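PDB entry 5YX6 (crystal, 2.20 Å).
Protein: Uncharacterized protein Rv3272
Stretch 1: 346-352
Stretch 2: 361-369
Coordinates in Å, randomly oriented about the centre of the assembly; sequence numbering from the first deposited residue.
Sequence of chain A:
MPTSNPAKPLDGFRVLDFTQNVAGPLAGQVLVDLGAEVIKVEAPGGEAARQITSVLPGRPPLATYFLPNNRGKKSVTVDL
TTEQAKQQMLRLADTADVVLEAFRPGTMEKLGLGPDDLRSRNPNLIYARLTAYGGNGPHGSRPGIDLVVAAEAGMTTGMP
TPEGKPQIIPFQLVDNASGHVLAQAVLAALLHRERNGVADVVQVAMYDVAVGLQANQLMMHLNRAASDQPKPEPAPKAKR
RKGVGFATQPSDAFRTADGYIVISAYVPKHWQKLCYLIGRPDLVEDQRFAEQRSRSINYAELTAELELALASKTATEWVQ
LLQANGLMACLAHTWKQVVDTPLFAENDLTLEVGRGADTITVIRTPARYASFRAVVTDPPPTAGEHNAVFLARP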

# COMPACT_ATOMS: atom_id res chain seq x y z
N GLU A 346 17.06 10.59 -9.93
CA GLU A 346 17.08 9.66 -11.06
C GLU A 346 15.69 9.14 -11.46
O GLU A 346 15.45 8.87 -12.63
CB GLU A 346 18.01 8.50 -10.70
CG GLU A 346 18.22 7.47 -11.77
CD GLU A 346 19.33 6.50 -11.39
OE1 GLU A 346 19.00 5.32 -11.15
OE2 GLU A 346 20.50 6.93 -11.30
N ASN A 347 14.79 9.00 -10.49
CA ASN A 347 13.49 8.37 -10.75
C ASN A 347 12.40 9.36 -11.14
O ASN A 347 11.25 8.96 -11.36
CB ASN A 347 13.04 7.58 -9.53
CG ASN A 347 13.72 6.24 -9.43
OD1 ASN A 347 14.66 5.97 -10.16
ND2 ASN A 347 13.24 5.39 -8.54
N ASP A 348 12.76 10.63 -11.24
CA ASP A 348 11.88 11.65 -11.80
C ASP A 348 10.54 11.63 -11.05
O ASP A 348 9.46 11.46 -11.64
CB ASP A 348 11.70 11.40 -13.29
CG ASP A 348 11.05 12.55 -14.00
OD1 ASP A 348 10.99 13.65 -13.40
OD2 ASP A 348 10.62 12.37 -15.17
N LEU A 349 10.63 11.78 -9.74
CA LEU A 349 9.50 11.52 -8.86
C LEU A 349 8.62 12.75 -8.60
O LEU A 349 7.59 12.64 -7.95
CB LEU A 349 10.02 10.96 -7.55
CG LEU A 349 10.33 9.48 -7.56
CD1 LEU A 349 11.31 9.12 -6.44
CD2 LEU A 349 9.03 8.71 -7.40
N THR A 350 9.03 13.91 -9.09
CA THR A 350 8.34 15.16 -8.77
C THR A 350 7.69 15.83 -9.99
O THR A 350 8.12 15.61 -11.13
CB THR A 350 9.28 16.16 -8.09
OG1 THR A 350 10.37 16.48 -8.96
CG2 THR A 350 9.82 15.57 -6.79
N LEU A 351 6.66 16.63 -9.74
CA LEU A 351 6.06 17.49 -10.77
C LEU A 351 5.83 18.90 -10.24
O LEU A 351 5.68 19.11 -9.04
CB LEU A 351 4.71 16.95 -11.25
CG LEU A 351 4.45 15.45 -11.38
CD1 LEU A 351 3.06 15.15 -10.82
CD2 LEU A 351 4.55 15.03 -12.84
N GLU A 352 5.79 19.86 -11.16
CA GLU A 352 5.53 21.25 -10.81
C GLU A 352 4.08 21.62 -11.13
O GLU A 352 3.61 21.41 -12.24
CB GLU A 352 6.48 22.19 -11.55
CG GLU A 352 7.94 21.95 -11.23
CD GLU A 352 8.22 22.01 -9.74
OE1 GLU A 352 7.65 22.90 -9.06
OE2 GLU A 352 8.99 21.16 -9.24
N THR A 361 5.80 21.96 -5.74
CA THR A 361 6.34 20.64 -6.08
C THR A 361 5.57 19.49 -5.43
O THR A 361 5.39 19.47 -4.21
CB THR A 361 7.82 20.54 -5.67
OG1 THR A 361 8.55 21.60 -6.31
CG2 THR A 361 8.41 19.20 -6.08
N VAL A 362 5.12 18.52 -6.22
CA VAL A 362 4.46 17.35 -5.64
C VAL A 362 5.04 16.06 -6.20
O VAL A 362 5.82 16.08 -7.16
CB VAL A 362 2.92 17.37 -5.88
CG1 VAL A 362 2.31 18.66 -5.36
CG2 VAL A 362 2.57 17.18 -7.36
N ILE A 363 4.67 14.94 -5.59
CA ILE A 363 5.16 13.62 -5.97
C ILE A 363 4.16 12.87 -6.88
O ILE A 363 2.97 12.84 -6.59
CB ILE A 363 5.45 12.76 -4.73
CG1 ILE A 363 6.53 13.42 -3.88
CG2 ILE A 363 5.83 11.34 -5.13
CD1 ILE A 363 6.75 12.74 -2.56
N ARG A 364 4.66 12.30 -7.97
CA ARG A 364 3.80 11.57 -8.91
C ARG A 364 3.31 10.23 -8.35
O ARG A 364 3.81 9.74 -7.34
CB ARG A 364 4.54 11.33 -10.23
CG ARG A 364 5.76 10.45 -10.12
CD ARG A 364 6.22 9.95 -11.48
NE ARG A 364 7.52 9.28 -11.38
CZ ARG A 364 7.68 8.00 -11.06
NH1 ARG A 364 6.61 7.24 -10.83
NH2 ARG A 364 8.90 7.48 -10.99
N THR A 365 2.30 9.65 -9.01
CA THR A 365 1.85 8.30 -8.70
C THR A 365 2.91 7.30 -9.20
O THR A 365 3.60 7.56 -10.18
CB THR A 365 0.45 8.00 -9.31
OG1 THR A 365 0.44 8.34 -10.71
CG2 THR A 365 -0.64 8.79 -8.59
N PRO A 366 3.05 6.15 -8.51
CA PRO A 366 4.21 5.28 -8.71
C PRO A 366 4.27 4.51 -10.04
O PRO A 366 5.36 4.41 -10.59
CB PRO A 366 4.10 4.29 -7.54
CG PRO A 366 2.68 4.36 -7.08
CD PRO A 366 2.22 5.75 -7.36
N ALA A 367 3.15 4.00 -10.55
CA ALA A 367 3.22 3.18 -11.76
C ALA A 367 3.57 3.98 -13.01
O ALA A 367 3.03 5.07 -13.23
CB ALA A 367 1.91 2.44 -11.97
N ARG A 368 4.47 3.42 -13.83
CA ARG A 368 4.97 4.05 -15.06
C ARG A 368 4.67 3.22 -16.32
O ARG A 368 4.60 2.00 -16.26
CB ARG A 368 6.48 4.25 -14.93
CG ARG A 368 6.93 4.68 -13.54
CD ARG A 368 8.38 5.18 -13.53
NE ARG A 368 8.56 6.47 -14.18
CZ ARG A 368 9.75 7.05 -14.35
NH1 ARG A 368 10.85 6.44 -13.93
NH2 ARG A 368 9.84 8.23 -14.94
N TYR A 369 4.51 3.89 -17.46
CA TYR A 369 4.09 3.25 -18.72
C TYR A 369 4.92 3.79 -19.88
O TYR A 369 5.32 4.95 -19.87
CB TYR A 369 2.59 3.46 -18.99
CG TYR A 369 1.69 3.05 -17.85
CD1 TYR A 369 1.48 3.89 -16.76
CD2 TYR A 369 1.05 1.81 -17.84
CE1 TYR A 369 0.68 3.53 -15.71
CE2 TYR A 369 0.22 1.43 -16.79
CZ TYR A 369 0.05 2.30 -15.72
OH TYR A 369 -0.76 1.96 -14.67
O HOH W 1 13.27 8.12 -14.17

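The most unusual feature of this contact is the way one arginine, Arg364, reads three successive backbone carbonyls of the other stretch. Its guanidinium NH2 donates to Asn347 O at 2.8 Å with an N-H...O angle of 173°, its NE donates to Asp348 O at 2.9 Å and 156°, and its backbone N donates to Leu349 O at 2.9 Å and 163°. Both carbonyl acceptors of the guanidinium, Asn347 O and Asp348 O, lie at its edge, near its plane, where the N-H bonds point; that placement, together with the short distances, supports hydrogen bonding rather than mere proximity. Asp348 is the first residue after a helix to leave helical phi/psi, with a positive phi (55/56), so the arginine binds the short loop, Asn347 to Leu349, that joins the end of the helix to the strand.

The guanidinium is held from its own stretch as well. Arg364 NH1 donates to Thr365 O and to Pro366 O, each at 3.1 Å, although the angles of 146° and 135° are less linear than those across the contact. Over one face of the group lies a methyl of Leu349, with CD2 3.8 Å from Arg364 NH2: apolar carbon covers the flat surface while the polar edge remains free to bond.

Beyond this anchor the backbones form an antiparallel pair of strands, 350-352 with 361-363, whose axes approach to 4.5 Å and whose directions differ by 143°. The register is fixed by Leu351 and Val362, a hydrogen-bonded pair with bonds in both directions: Leu351 N to Val362 O at 2.8 Å and Val362 N to Leu351 O at 2.9 Å, with angles of 160° and 167°. Thr350 with Ile363 and Glu352 with Thr361 are the flanking non-hydrogen-bonded pairs, and their CA-CA distances of 4.5 and 4.8 Å are shorter than the 5.4 Å between the CA atoms of Leu351 and Val362. CA-H...O contacts supplement the amide bonds, the shortest from Thr350 CA to Val362 O at 3.1 Å.

Side chains alternate across the sheet. Leu351 and Val362 share one face, where Leu351 CD1 meets Val362 CG2 at 4.0 Å in an apolar contact; the same CD1 lies 4.1 Å from Arg364 CB, extending the packing along the aliphatic base of the arginine. The opposite face carries Thr350, Ile363, Glu352 and Thr361. There Thr350 CB approaches Thr361 CG2 at 3.7 Å, and Thr361 OG1 donates a hydrogen bond to Glu352 OE2 at 3.0 Å, giving the carboxylate a neutral donor.

Arg368 makes a looser approach to the helix end. Asn347 O lies over a face of its guanidinium, 3.6 Å from NH1, away from the directions of its N-H bonds. Asp348 OD2 is 4.2 Å from Arg368 NH2, so the opposite charges are near each other but beyond a salt bridge. Water 1 makes the firmer link, donating to Glu346 O at 2.8 Å and accepting from Arg368 NH1 at 3.0 Å.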